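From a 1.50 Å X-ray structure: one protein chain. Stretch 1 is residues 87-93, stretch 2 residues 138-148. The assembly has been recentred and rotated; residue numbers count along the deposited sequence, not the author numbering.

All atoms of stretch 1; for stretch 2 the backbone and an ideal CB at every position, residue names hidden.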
# COMPACT_ATOMS: atom_id res chain seq x y z
N TYR A 87 4.10 6.61 -14.36
CA TYR A 87 4.25 7.69 -13.40
C TYR A 87 4.91 7.18 -12.14
O TYR A 87 4.91 5.98 -11.85
CB TYR A 87 2.92 8.39 -13.08
CG TYR A 87 1.81 7.59 -12.41
CD1 TYR A 87 1.92 7.15 -11.09
CD2 TYR A 87 0.62 7.37 -13.08
CE1 TYR A 87 0.87 6.46 -10.48
CE2 TYR A 87 -0.44 6.68 -12.47
CZ TYR A 87 -0.30 6.23 -11.17
OH TYR A 87 -1.34 5.56 -10.56
N PHE A 88 5.52 8.12 -11.43
CA PHE A 88 5.94 7.92 -10.06
C PHE A 88 5.23 8.97 -9.21
O PHE A 88 5.14 10.13 -9.62
CB PHE A 88 7.46 8.06 -9.91
CG PHE A 88 7.96 7.81 -8.50
CD1 PHE A 88 8.17 6.51 -8.04
CD2 PHE A 88 8.25 8.87 -7.65
CE1 PHE A 88 8.64 6.28 -6.74
CE2 PHE A 88 8.72 8.65 -6.35
CZ PHE A 88 8.92 7.35 -5.90
N ARG A 89 4.74 8.55 -8.05
CA ARG A 89 4.11 9.48 -7.13
C ARG A 89 4.53 9.14 -5.71
O ARG A 89 4.90 8.00 -5.41
CB ARG A 89 2.57 9.49 -7.30
CG ARG A 89 1.90 8.14 -7.10
CD ARG A 89 0.44 8.23 -7.51
NE ARG A 89 -0.27 6.98 -7.26
CZ ARG A 89 -1.57 6.79 -7.51
NH1 ARG A 89 -2.30 7.79 -8.02
NH2 ARG A 89 -2.13 5.62 -7.25
N ALA A 90 4.53 10.15 -4.85
CA ALA A 90 5.05 9.97 -3.50
C ALA A 90 4.46 11.02 -2.59
O ALA A 90 4.07 12.10 -3.04
CB ALA A 90 6.59 10.05 -3.47
N SER A 91 4.45 10.72 -1.29
CA SER A 91 3.95 11.68 -0.31
C SER A 91 4.64 11.46 1.03
O SER A 91 5.20 10.40 1.30
CB SER A 91 2.42 11.56 -0.14
OG SER A 91 2.05 10.33 0.47
N THR A 92 4.59 12.50 1.86
CA THR A 92 5.03 12.41 3.24
C THR A 92 3.96 13.01 4.13
O THR A 92 3.33 14.01 3.76
CB THR A 92 6.36 13.15 3.49
OG1 THR A 92 6.15 14.55 3.30
CG2 THR A 92 7.43 12.66 2.52
N LEU A 93 3.76 12.40 5.29
CA LEU A 93 2.81 12.89 6.29
C LEU A 93 3.52 12.94 7.63
O LEU A 93 4.05 11.92 8.09
CB LEU A 93 1.57 11.98 6.38
CG LEU A 93 0.53 12.35 7.45
CD1 LEU A 93 -0.15 13.68 7.11
CD2 LEU A 93 -0.49 11.23 7.64
N UNK A 138 13.05 2.72 -2.07
CA UNK A 138 12.11 3.73 -2.55
C UNK A 138 12.74 5.10 -2.34
O UNK A 138 13.09 5.45 -1.21
CB UNK A 138 10.76 3.63 -1.83
N UNK A 139 12.88 5.89 -3.40
CA UNK A 139 13.59 7.15 -3.28
C UNK A 139 12.91 8.25 -4.09
O UNK A 139 12.26 7.99 -5.10
CB UNK A 139 15.04 6.98 -3.73
N UNK A 140 13.07 9.48 -3.61
CA UNK A 140 12.44 10.64 -4.20
C UNK A 140 13.36 11.83 -4.01
O UNK A 140 13.98 11.99 -2.94
CB UNK A 140 11.06 10.90 -3.59
N UNK A 141 13.47 12.67 -5.06
CA UNK A 141 14.31 13.87 -5.06
C UNK A 141 13.51 14.97 -5.73
O UNK A 141 13.81 15.44 -6.83
CB UNK A 141 15.64 13.64 -5.77
N UNK A 142 12.43 15.35 -5.05
CA UNK A 142 11.48 16.35 -5.50
C UNK A 142 11.39 17.39 -4.40
O UNK A 142 11.52 17.07 -3.21
CB UNK A 142 10.11 15.74 -5.82
N UNK A 143 11.20 18.65 -4.79
CA UNK A 143 11.06 19.69 -3.78
C UNK A 143 9.90 19.35 -2.86
O UNK A 143 8.80 19.02 -3.31
CB UNK A 143 10.85 21.06 -4.43
N UNK A 144 10.17 19.38 -1.55
CA UNK A 144 9.25 19.08 -0.46
C UNK A 144 8.84 17.61 -0.39
O UNK A 144 8.05 17.26 0.49
CB UNK A 144 8.00 19.95 -0.60
N UNK A 145 9.34 16.74 -1.27
CA UNK A 145 9.19 15.29 -1.10
C UNK A 145 10.52 14.62 -1.45
O UNK A 145 10.75 14.21 -2.59
CB UNK A 145 8.06 14.74 -1.97
N UNK A 146 11.42 14.53 -0.48
CA UNK A 146 12.75 13.99 -0.70
C UNK A 146 13.04 12.94 0.37
O UNK A 146 12.89 13.22 1.56
CB UNK A 146 13.80 15.10 -0.68
N UNK A 147 13.39 11.74 -0.05
CA UNK A 147 13.67 10.66 0.89
C UNK A 147 14.45 9.59 0.17
O UNK A 147 14.55 9.57 -1.06
CB UNK A 147 12.38 10.09 1.49
N UNK A 148 15.04 8.68 0.95
CA UNK A 148 15.84 7.59 0.39
C UNK A 148 15.74 6.45 1.40
O UNK A 148 16.46 6.42 2.39
CB UNK A 148 17.29 8.00 0.13

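Stretch 1 is a strand whose alternate side chains, Phe88, Ala90 and Thr92, point toward stretch 2, a hairpin whose two strands cross it at nearly right angles. What it offers is an aromatic ring, a methyl and a threonine with both a methyl and a hydroxyl.

At position 138 CA-to-CB points sideways, and the ideal CB has nothing of stretch 1 within 5.5 Å; many residues would do. It is Ser138, whose OG is hydrogen-bonded elsewhere in the structure. Position 139 turns its CB away, so stretch 1 sets little limit on the side chain. It is Tyr139, which meets stretch 1 through its backbone: its O lies 3.5 Å from Phe88 CZ.

Position 140 points toward stretch 1, its ideal CB 4.3 Å from Phe88 CE2 and 4.6 Å from Ala90 CB. A small side chain, such as alanine, serine or cysteine, suits this narrow gap. The residue is Ser140. Its CB sits at the edge of the Phe88 ring. With chi1 in t, Ser140 OG donates a hydrogen bond to the backbone O of position 145, so the hydroxyl is satisfied within the hairpin although its neighbours across the gap are apolar.

Positions 141, 142 and 143 are out of reach of stretch 1, which therefore expresses no preference. They are Asn141, His142 and Asp143. His142 opens a type II turn that ends at 145. Position 144 has phi/psi of 68/1, a left-handed conformation that favours glycine or asparagine. It is Asn144, and its side chain leads away; its backbone O accepts a 2.6 Å hydrogen bond from water 1, which also lies 2.7 Å from Thr92 OG1 in a second hydrogen bond, bridging the stretches.

Position 145 points toward stretch 1, its ideal CB 5.0 Å from Thr92 CG2 and 4.9 Å from Ala90 O. There is room for a medium apolar side chain, and valine, isoleucine or leucine would be reasonable. It is Val145, whose CG1 reaches to 3.9 Å from Ala90 CB and 4.3 Å from Thr92 CG2.

Position 146 points away, leaving the choice to the hairpin. Thr146 uses its OG1 to donate a 2.8 Å hydrogen bond to His142 O.

Position 147 again points toward stretch 1, but its ideal CB has nothing there within 5.5 Å, so a long apolar side chain, aromatic or perhaps leucine or methionine, is needed to make contact. Phe147, with chi1 in p, brings CZ to 3.8 Å from Ala90 CB, which lies at the ring edge. Position 148 is out of reach; it is Asp148.

Stretch 2, residues 138-148: SYSNHDNVTFD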
# COMPACT_ATOMS: atom_id res chain seq x y z
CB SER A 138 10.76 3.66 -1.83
OG SER A 138 10.09 2.44 -2.12
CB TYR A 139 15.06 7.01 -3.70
CG TYR A 139 15.24 6.68 -5.16
CD1 TYR A 139 15.10 5.37 -5.62
CD2 TYR A 139 15.51 7.68 -6.09
CE1 TYR A 139 15.24 5.06 -6.96
CE2 TYR A 139 15.66 7.37 -7.45
CZ TYR A 139 15.53 6.06 -7.86
OH TYR A 139 15.66 5.74 -9.20
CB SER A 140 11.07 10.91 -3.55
OG SER A 140 10.46 12.07 -4.10
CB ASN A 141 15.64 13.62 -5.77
CG ASN A 141 16.49 12.63 -5.04
OD1 ASN A 141 17.08 12.95 -4.00
ND2 ASN A 141 16.56 11.41 -5.55
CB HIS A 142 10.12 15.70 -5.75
CG HIS A 142 9.15 16.55 -6.51
ND1 HIS A 142 9.02 16.49 -7.88
CD2 HIS A 142 8.23 17.44 -6.08
CE1 HIS A 142 8.08 17.34 -8.26
NE2 HIS A 142 7.59 17.93 -7.19
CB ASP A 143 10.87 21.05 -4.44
CG ASP A 143 12.17 21.63 -4.96
OD1 ASP A 143 13.24 21.32 -4.38
OD2 ASP A 143 12.13 22.39 -5.95
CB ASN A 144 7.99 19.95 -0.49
CG ASN A 144 8.31 21.43 -0.42
OD1 ASN A 144 8.37 22.01 0.67
ND2 ASN A 144 8.51 22.05 -1.57
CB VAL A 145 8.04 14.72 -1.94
CG1 VAL A 145 7.89 13.21 -1.69
CG2 VAL A 145 6.74 15.41 -1.63
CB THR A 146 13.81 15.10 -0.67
OG1 THR A 146 13.66 15.92 -1.84
CG2 THR A 146 15.21 14.50 -0.68
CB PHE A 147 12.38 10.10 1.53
CG PHE A 147 11.35 9.61 0.53
CD1 PHE A 147 11.49 8.36 -0.08
CD2 PHE A 147 10.24 10.38 0.23
CE1 PHE A 147 10.54 7.91 -1.00
CE2 PHE A 147 9.26 9.93 -0.68
CZ PHE A 147 9.42 8.69 -1.28
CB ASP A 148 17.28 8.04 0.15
CG ASP A 148 18.11 7.01 -0.60
OD1 ASP A 148 17.62 5.89 -0.84
OD2 ASP A 148 19.27 7.34 -0.94
O HOH W 1 8.31 16.17 2.87
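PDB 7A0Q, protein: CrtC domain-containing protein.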